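Local coordinates for centrosomal protein 120 (Oreochromis niloticus, PDB 6EWH), which probably acts at centrosomes and basal bodies in the formation of cilia, and is represented here by its second C2 domain, C2B, at residues 124-129 against 172-177; 132-137 against 143-148. The protein carries 1 engineered substitution. One frame throughout, in Å; residues are numbered along the deposited sequence. Where two conformers were deposited one is given.

Interaction 1 (124-129 against 172-177); sequences TDVSLS and LGVAVT
Val126 meets Val174 and Val176 in the middle of the C2 beta-sandwich, where the two sheets face each other. Strand 119-126, an outermost strand of the four-stranded sheet, lies over strand 171-180 of the larger mixed sheet. The two segments run in roughly the same direction, and the nearest pair of CA atoms, Val126 CA and Val174 CA, is 8.1 Å apart. That spacing fits layers held by side chains and not by backbone bonds.

The apolar contacts come from the two methyls of Val126, which part to serve different partners. Its CG1, anti to the backbone N (chi1 -179°), reaches Val176 CG1 at 3.7 Å. The two valines pass alongside, pointing opposite ways, and meet through one methyl each. Val176 was deposited in two conformers, and this distance belongs to one of them. The other branch, Val126 CG2, is a looser neighbour of Val174 CG1 at 4.4 Å. Around them Phe149, Ile112 and Val35 fill in the core from strands 143-150, 110-116 and 29-41.

Polar groups are settled locally or with other strands. Thr124 OG1 is hydrogen-bonded to Ile150 O, while the backbones of Thr124 and Val126 pair with Ile112 and Leu110 in their own sheet. Where the strand ends, Ser127 takes the N-cap position of helix 128-133: its side chain points away from strand 171-180, with OG anti to the backbone N (chi1 177°), and OG caps Ala130 N.

The carbonyl of Ser127 points back toward the opposite sheet; Ser127 O lies 4.5 Å from Val176 CG2, a distant approach of a polar atom to a methyl.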
ATOM      1  N   THR A 124       2.611   7.710   3.066  1.00 26.78           N
ATOM      2  CA  THR A 124       3.340   7.775   1.813  1.00 27.63           C
ATOM      3  C   THR A 124       2.384   7.435   0.679  1.00 26.67           C
ATOM      4  O   THR A 124       1.424   6.683   0.861  1.00 27.19           O
ATOM      5  CB  THR A 124       4.585   6.866   1.830  1.00 28.77           C
ATOM      6  OG1 THR A 124       5.410   7.160   0.696  1.00 31.58           O
ATOM      7  CG2 THR A 124       4.192   5.390   1.798  1.00 28.48           C
ATOM      8  N   ASP A 125       2.644   8.024  -0.483  1.00 30.11           N
ATOM      9  CA  ASP A 125       1.823   7.844  -1.673  1.00 26.53           C
ATOM     10  C   ASP A 125       2.425   6.750  -2.536  1.00 28.79           C
ATOM     11  O   ASP A 125       3.597   6.834  -2.921  1.00 28.64           O
ATOM     12  CB  ASP A 125       1.834   9.129  -2.507  1.00 31.42           C
ATOM     13  CG  ASP A 125       0.821  10.140  -2.044  1.00 50.87           C
ATOM     14  OD1 ASP A 125       0.544  10.198  -0.833  1.00 55.51           O
ATOM     15  OD2 ASP A 125       0.294  10.876  -2.905  1.00 60.21           O
ATOM     16  N   VAL A 126       1.613   5.751  -2.878  1.00 27.19           N
ATOM     17  CA  VAL A 126       2.038   4.652  -3.738  1.00 29.35           C
ATOM     18  C   VAL A 126       1.155   4.660  -4.977  1.00 27.15           C
ATOM     19  O   VAL A 126      -0.061   4.459  -4.884  1.00 33.40           O
ATOM     20  CB  VAL A 126       1.965   3.304  -3.010  1.00 31.15           C
ATOM     21  CG1 VAL A 126       2.424   2.203  -3.930  1.00 35.92           C
ATOM     22  CG2 VAL A 126       2.831   3.350  -1.751  1.00 33.66           C
ATOM     23  N   SER A 127       1.757   4.897  -6.131  1.00 27.71           N
ATOM     24  CA  SER A 127       0.978   5.118  -7.340  1.00 29.78           C
ATOM     25  C   SER A 127       0.406   3.801  -7.847  1.00 38.10           C
ATOM     26  O   SER A 127       1.148   2.841  -8.069  1.00 37.59           O
ATOM     27  CB  SER A 127       1.862   5.739  -8.411  1.00 32.89           C
ATOM     28  OG  SER A 127       1.143   5.907  -9.619  1.00 34.75           O
ATOM     29  N   LEU A 128      -0.911   3.760  -8.038  1.00 30.06           N
ATOM     30  CA  LEU A 128      -1.486   2.643  -8.773  1.00 29.53           C
ATOM     31  C   LEU A 128      -1.384   2.856 -10.273  1.00 30.37           C
ATOM     32  O   LEU A 128      -1.288   1.878 -11.022  1.00 32.83           O
ATOM     33  CB  LEU A 128      -2.943   2.416  -8.373  1.00 29.66           C
ATOM     34  CG  LEU A 128      -3.171   2.006  -6.918  1.00 29.50           C
ATOM     35  CD1 LEU A 128      -4.649   1.915  -6.635  1.00 30.20           C
ATOM     36  CD2 LEU A 128      -2.481   0.686  -6.616  1.00 34.03           C
ATOM     37  N   SER A 129      -1.417   4.111 -10.731  1.00 30.76           N
ATOM     38  CA  SER A 129      -1.259   4.362 -12.159  0.65 30.66           C
ATOM     39  C   SER A 129       0.115   3.930 -12.650  1.00 29.01           C
ATOM     40  O   SER A 129       0.251   3.478 -13.794  1.00 33.97           O
ATOM     41  CB  SER A 129      -1.519   5.837 -12.482  0.65 33.62           C
ATOM     42  OG  SER A 129      -0.567   6.677 -11.858  0.65 36.73           O
ATOM     43  N   LEU A 172       9.532   3.129   3.856  1.00 23.14           N
ATOM     44  CA  LEU A 172       8.726   1.905   3.900  1.00 22.97           C
ATOM     45  C   LEU A 172       8.888   1.181   2.574  1.00 24.34           C
ATOM     46  O   LEU A 172       8.579   1.741   1.519  1.00 25.90           O
ATOM     47  CB  LEU A 172       7.251   2.256   4.108  1.00 24.56           C
ATOM     48  CG  LEU A 172       6.298   1.064   4.235  1.00 24.41           C
ATOM     49  CD1 LEU A 172       6.653   0.270   5.477  1.00 29.04           C
ATOM     50  CD2 LEU A 172       4.865   1.531   4.299  1.00 28.42           C
ATOM     51  N   GLY A 173       9.365  -0.059   2.622  1.00 22.29           N
ATOM     52  CA  GLY A 173       9.427  -0.864   1.416  1.00 25.82           C
ATOM     53  C   GLY A 173       8.060  -1.429   1.068  1.00 23.95           C
ATOM     54  O   GLY A 173       7.448  -2.107   1.896  1.00 23.56           O
ATOM     55  N   VAL A 174       7.547  -1.107  -0.120  1.00 21.21           N
ATOM     56  CA  VAL A 174       6.226  -1.563  -0.557  1.00 22.75           C
ATOM     57  C   VAL A 174       6.338  -2.181  -1.942  1.00 22.42           C
ATOM     58  O   VAL A 174       7.031  -1.652  -2.815  1.00 24.46           O
ATOM     59  CB  VAL A 174       5.218  -0.402  -0.592  1.00 23.94           C
ATOM     60  CG1 VAL A 174       3.822  -0.897  -0.970  1.00 25.75           C
ATOM     61  CG2 VAL A 174       5.178   0.331   0.738  1.00 24.66           C
ATOM     62  N   ALA A 175       5.608  -3.271  -2.161  1.00 22.11           N
ATOM     63  CA  ALA A 175       5.435  -3.828  -3.491  1.00 23.64           C
ATOM     64  C   ALA A 175       3.948  -3.892  -3.790  1.00 21.70           C
ATOM     65  O   ALA A 175       3.175  -4.428  -2.989  1.00 23.44           O
ATOM     66  CB  ALA A 175       6.025  -5.238  -3.574  1.00 25.82           C
ATOM     67  N   VAL A 176       3.544  -3.342  -4.927  1.00 22.44           N
ATOM     68  CA  VAL A 176       2.175  -3.469  -5.418  0.60 21.83           C
ATOM     69  C   VAL A 176       2.214  -4.306  -6.686  1.00 22.23           C
ATOM     70  O   VAL A 176       3.048  -4.069  -7.565  1.00 23.66           O
ATOM     71  CB  VAL A 176       1.513  -2.100  -5.666  0.60 24.57           C
ATOM     72  CG1 VAL A 176       1.365  -1.339  -4.354  0.60 25.23           C
ATOM     73  CG2 VAL A 176       2.304  -1.282  -6.688  0.60 23.65           C
ATOM     74  N   THR A 177       1.322  -5.296  -6.774  1.00 22.28           N
ATOM     75  CA  THR A 177       1.356  -6.251  -7.878  1.00 23.52           C
ATOM     76  C   THR A 177      -0.038  -6.455  -8.454  1.00 22.98           C
ATOM     77  O   THR A 177      -1.028  -6.486  -7.722  1.00 22.70           O
ATOM     78  CB  THR A 177       1.916  -7.602  -7.374  1.00 23.93           C
ATOM     79  OG1 THR A 177       3.299  -7.447  -7.041  1.00 25.15           O
ATOM     80  CG2 THR A 177       1.792  -8.707  -8.434  1.00 26.75           C
TER

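Interaction 2 (132-137 against 143-148). Engineered in segment 143-148: Ser147 (natural residue Gly).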
ATOM      1  N   ALA A 132      -0.319   0.288 -13.307  1.00 28.95           N
ATOM      2  CA  ALA A 132      -1.061   0.096 -14.548  1.00 31.62           C
ATOM      3  C   ALA A 132      -0.167   0.324 -15.758  1.00 32.57           C
ATOM      4  O   ALA A 132      -0.262  -0.401 -16.755  1.00 33.14           O
ATOM      5  CB  ALA A 132      -2.252   1.055 -14.586  1.00 31.86           C
ATOM      6  N   GLY A 133       0.724   1.319 -15.680  1.00 33.22           N
ATOM      7  CA  GLY A 133       1.576   1.640 -16.815  1.00 32.19           C
ATOM      8  C   GLY A 133       2.516   0.519 -17.221  1.00 32.26           C
ATOM      9  O   GLY A 133       2.902   0.423 -18.391  1.00 35.98           O
ATOM     10  N   ILE A 134       2.900  -0.338 -16.276  1.00 32.53           N
ATOM     11  CA  ILE A 134       3.792  -1.452 -16.576  1.00 35.83           C
ATOM     12  C   ILE A 134       3.048  -2.785 -16.674  1.00 35.09           C
ATOM     13  O   ILE A 134       3.686  -3.835 -16.813  1.00 34.82           O
ATOM     14  CB  ILE A 134       4.970  -1.531 -15.593  1.00 33.93           C
ATOM     15  CG1 ILE A 134       4.452  -1.684 -14.161  1.00 34.87           C
ATOM     16  CG2 ILE A 134       5.858  -0.300 -15.734  1.00 38.77           C
ATOM     17  CD1 ILE A 134       5.436  -2.346 -13.238  1.00 45.49           C
ATOM     18  N   SER A 135       1.715  -2.770 -16.597  1.00 28.37           N
ATOM     19  CA  SER A 135       0.927  -4.007 -16.656  1.00 28.04           C
ATOM     20  C   SER A 135       0.649  -4.351 -18.120  1.00 30.86           C
ATOM     21  O   SER A 135      -0.481  -4.326 -18.606  1.00 32.07           O
ATOM     22  CB  SER A 135      -0.356  -3.865 -15.844  1.00 28.50           C
ATOM     23  OG  SER A 135      -0.071  -3.687 -14.460  1.00 29.76           O
ATOM     24  N   THR A 136       1.726  -4.689 -18.823  1.00 33.11           N
ATOM     25  CA  THR A 136       1.703  -4.807 -20.275  1.00 31.88           C
ATOM     26  C   THR A 136       1.851  -6.232 -20.791  1.00 31.84           C
ATOM     27  O   THR A 136       1.902  -6.423 -22.009  1.00 35.87           O
ATOM     28  CB  THR A 136       2.809  -3.943 -20.892  1.00 34.75           C
ATOM     29  OG1 THR A 136       4.070  -4.317 -20.317  1.00 37.97           O
ATOM     30  CG2 THR A 136       2.549  -2.461 -20.628  1.00 36.30           C
ATOM     31  N   ASP A 137       1.935  -7.233 -19.921  1.00 31.70           N
ATOM     32  CA  ASP A 137       2.031  -8.624 -20.360  1.00 33.88           C
ATOM     33  C   ASP A 137       1.273  -9.524 -19.388  1.00 31.25           C
ATOM     34  O   ASP A 137       1.766 -10.561 -18.941  1.00 30.51           O
ATOM     35  CB  ASP A 137       3.486  -9.057 -20.526  1.00 38.92           C
ATOM     36  CG  ASP A 137       3.617 -10.391 -21.247  1.00 42.82           C
ATOM     37  OD1 ASP A 137       2.703 -10.741 -22.026  1.00 41.26           O
ATOM     38  OD2 ASP A 137       4.618 -11.098 -21.011  1.00 47.66           O
ATOM     39  N   ALA A 143       2.691  -8.080 -12.918  1.00 26.02           N
ATOM     40  CA  ALA A 143       3.344  -6.778 -12.985  1.00 28.36           C
ATOM     41  C   ALA A 143       3.498  -6.241 -11.568  1.00 26.14           C
ATOM     42  O   ALA A 143       2.546  -6.283 -10.786  1.00 24.65           O
ATOM     43  CB  ALA A 143       2.500  -5.797 -13.803  1.00 30.14           C
ATOM     44  N   THR A 144       4.688  -5.722 -11.240  1.00 28.50           N
ATOM     45  CA  THR A 144       4.970  -5.284  -9.876  1.00 26.06           C
ATOM     46  C   THR A 144       5.743  -3.974  -9.883  1.00 27.93           C
ATOM     47  O   THR A 144       6.693  -3.803 -10.657  1.00 31.52           O
ATOM     48  CB  THR A 144       5.805  -6.327  -9.113  1.00 29.12           C
ATOM     49  OG1 THR A 144       5.062  -7.540  -8.999  1.00 30.69           O
ATOM     50  CG2 THR A 144       6.153  -5.826  -7.709  1.00 29.63           C
ATOM     51  N   VAL A 145       5.334  -3.060  -9.009  1.00 25.15           N
ATOM     52  CA  VAL A 145       6.119  -1.878  -8.674  1.00 26.92           C
ATOM     53  C   VAL A 145       6.606  -2.077  -7.250  1.00 27.04           C
ATOM     54  O   VAL A 145       5.799  -2.246  -6.333  1.00 26.69           O
ATOM     55  CB  VAL A 145       5.297  -0.589  -8.781  1.00 30.32           C
ATOM     56  CG1 VAL A 145       6.138   0.593  -8.329  1.00 36.79           C
ATOM     57  CG2 VAL A 145       4.844  -0.385 -10.206  1.00 32.64           C
ATOM     58  N   GLU A 146       7.920  -2.069  -7.065  1.00 29.00           N
ATOM     59  CA  GLU A 146       8.512  -2.274  -5.755  1.00 27.24           C
ATOM     60  C   GLU A 146       9.470  -1.121  -5.520  1.00 29.37           C
ATOM     61  O   GLU A 146      10.295  -0.819  -6.386  1.00 36.14           O
ATOM     62  CB  GLU A 146       9.280  -3.593  -5.743  1.00 34.75           C
ATOM     63  CG  GLU A 146       9.716  -4.052  -4.374  1.00 46.43           C
ATOM     64  CD  GLU A 146      10.156  -5.503  -4.376  1.00 57.97           C
ATOM     65  OE1 GLU A 146      10.546  -6.008  -5.453  1.00 62.98           O
ATOM     66  OE2 GLU A 146      10.099  -6.138  -3.303  1.00 61.63           O
ATOM     67  N   SER A 147       9.344  -0.453  -4.380  1.00 25.76           N
ATOM     68  CA  SER A 147      10.227   0.672  -4.124  1.00 29.18           C
ATOM     69  C   SER A 147      10.297   0.941  -2.632  1.00 28.30           C
ATOM     70  O   SER A 147       9.528   0.399  -1.834  1.00 26.23           O
ATOM     71  CB  SER A 147       9.770   1.922  -4.887  1.00 37.16           C
ATOM     72  OG  SER A 147      10.793   2.902  -4.899  1.00 49.02           O
ATOM     73  N   ALA A 148      11.236   1.804  -2.271  1.00 29.74           N
ATOM     74  CA  ALA A 148      11.353   2.329  -0.921  1.00 28.12           C
ATOM     75  C   ALA A 148      10.681   3.696  -0.932  1.00 32.02           C
ATOM     76  O   ALA A 148      11.175   4.639  -1.562  1.00 37.49           O
ATOM     77  CB  ALA A 148      12.827   2.434  -0.538  1.00 30.00           C
TER
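An inverse gamma turn centred on Ser135, just past helix 128-133, brings Ile134 and Ser135 against the start of strand 143-150, the outermost strand on one side of the C2 domain's larger sheet. The end of the helix is tied to the turn by Ser135 N, which donates to Ala132 O at 3.1 Å, and a weak bond from Thr136 N to Ile134 O follows within the turn.

Ile134, itself exposed, leans on the strand. Its CG1 sits between the backbone N and the carbonyl carbon (chi1 59°), and the chain from there extends CD1 toward the strand. CD1 comes within 3.7 Å of Val145 CG2, the two side chains crossing at a slant. The same methyl presses closely on the backbone, with Ile134 CD1 only 3.2 Å from Thr144 O.

Ala143 and Ser135 form the buried part of the contact. The alanine methyl fits against the turn, with Ala143 CB 3.4 Å from Ser135 OG and 3.8 Å from Ile134 O. Ser135 OG is hydrogen-bonded to Leu131 O in the helix, and toward Ala143 CB it makes a packing contact.

With methyls meeting oxygens and one another, the turn is held to the strand by shape and van der Waals contact, while polar atoms of the turn bond within it and to the helix.

In the fold
Interaction 1 is the core contact, its centre about 5 Å from the centre of the chain; interaction 2, its centre about 13 Å from that point, is partly buried. Helix 128-133 serves both: its N-cap end belongs to the 124-129 segment and its last turn leads into 132-137. They also meet in the larger sheet, where strands 171-180 and 143-150 are neighbours: Val176 N is 2.9 Å from Val145 O and Thr177 OG1 2.6 Å from Thr144 OG1, both probable hydrogen bonds. In sequence, interaction 2 falls between the two segments of interaction 1. Valine methyls carry most of the first; the second mixes methyls with carbonyl and hydroxyl oxygens.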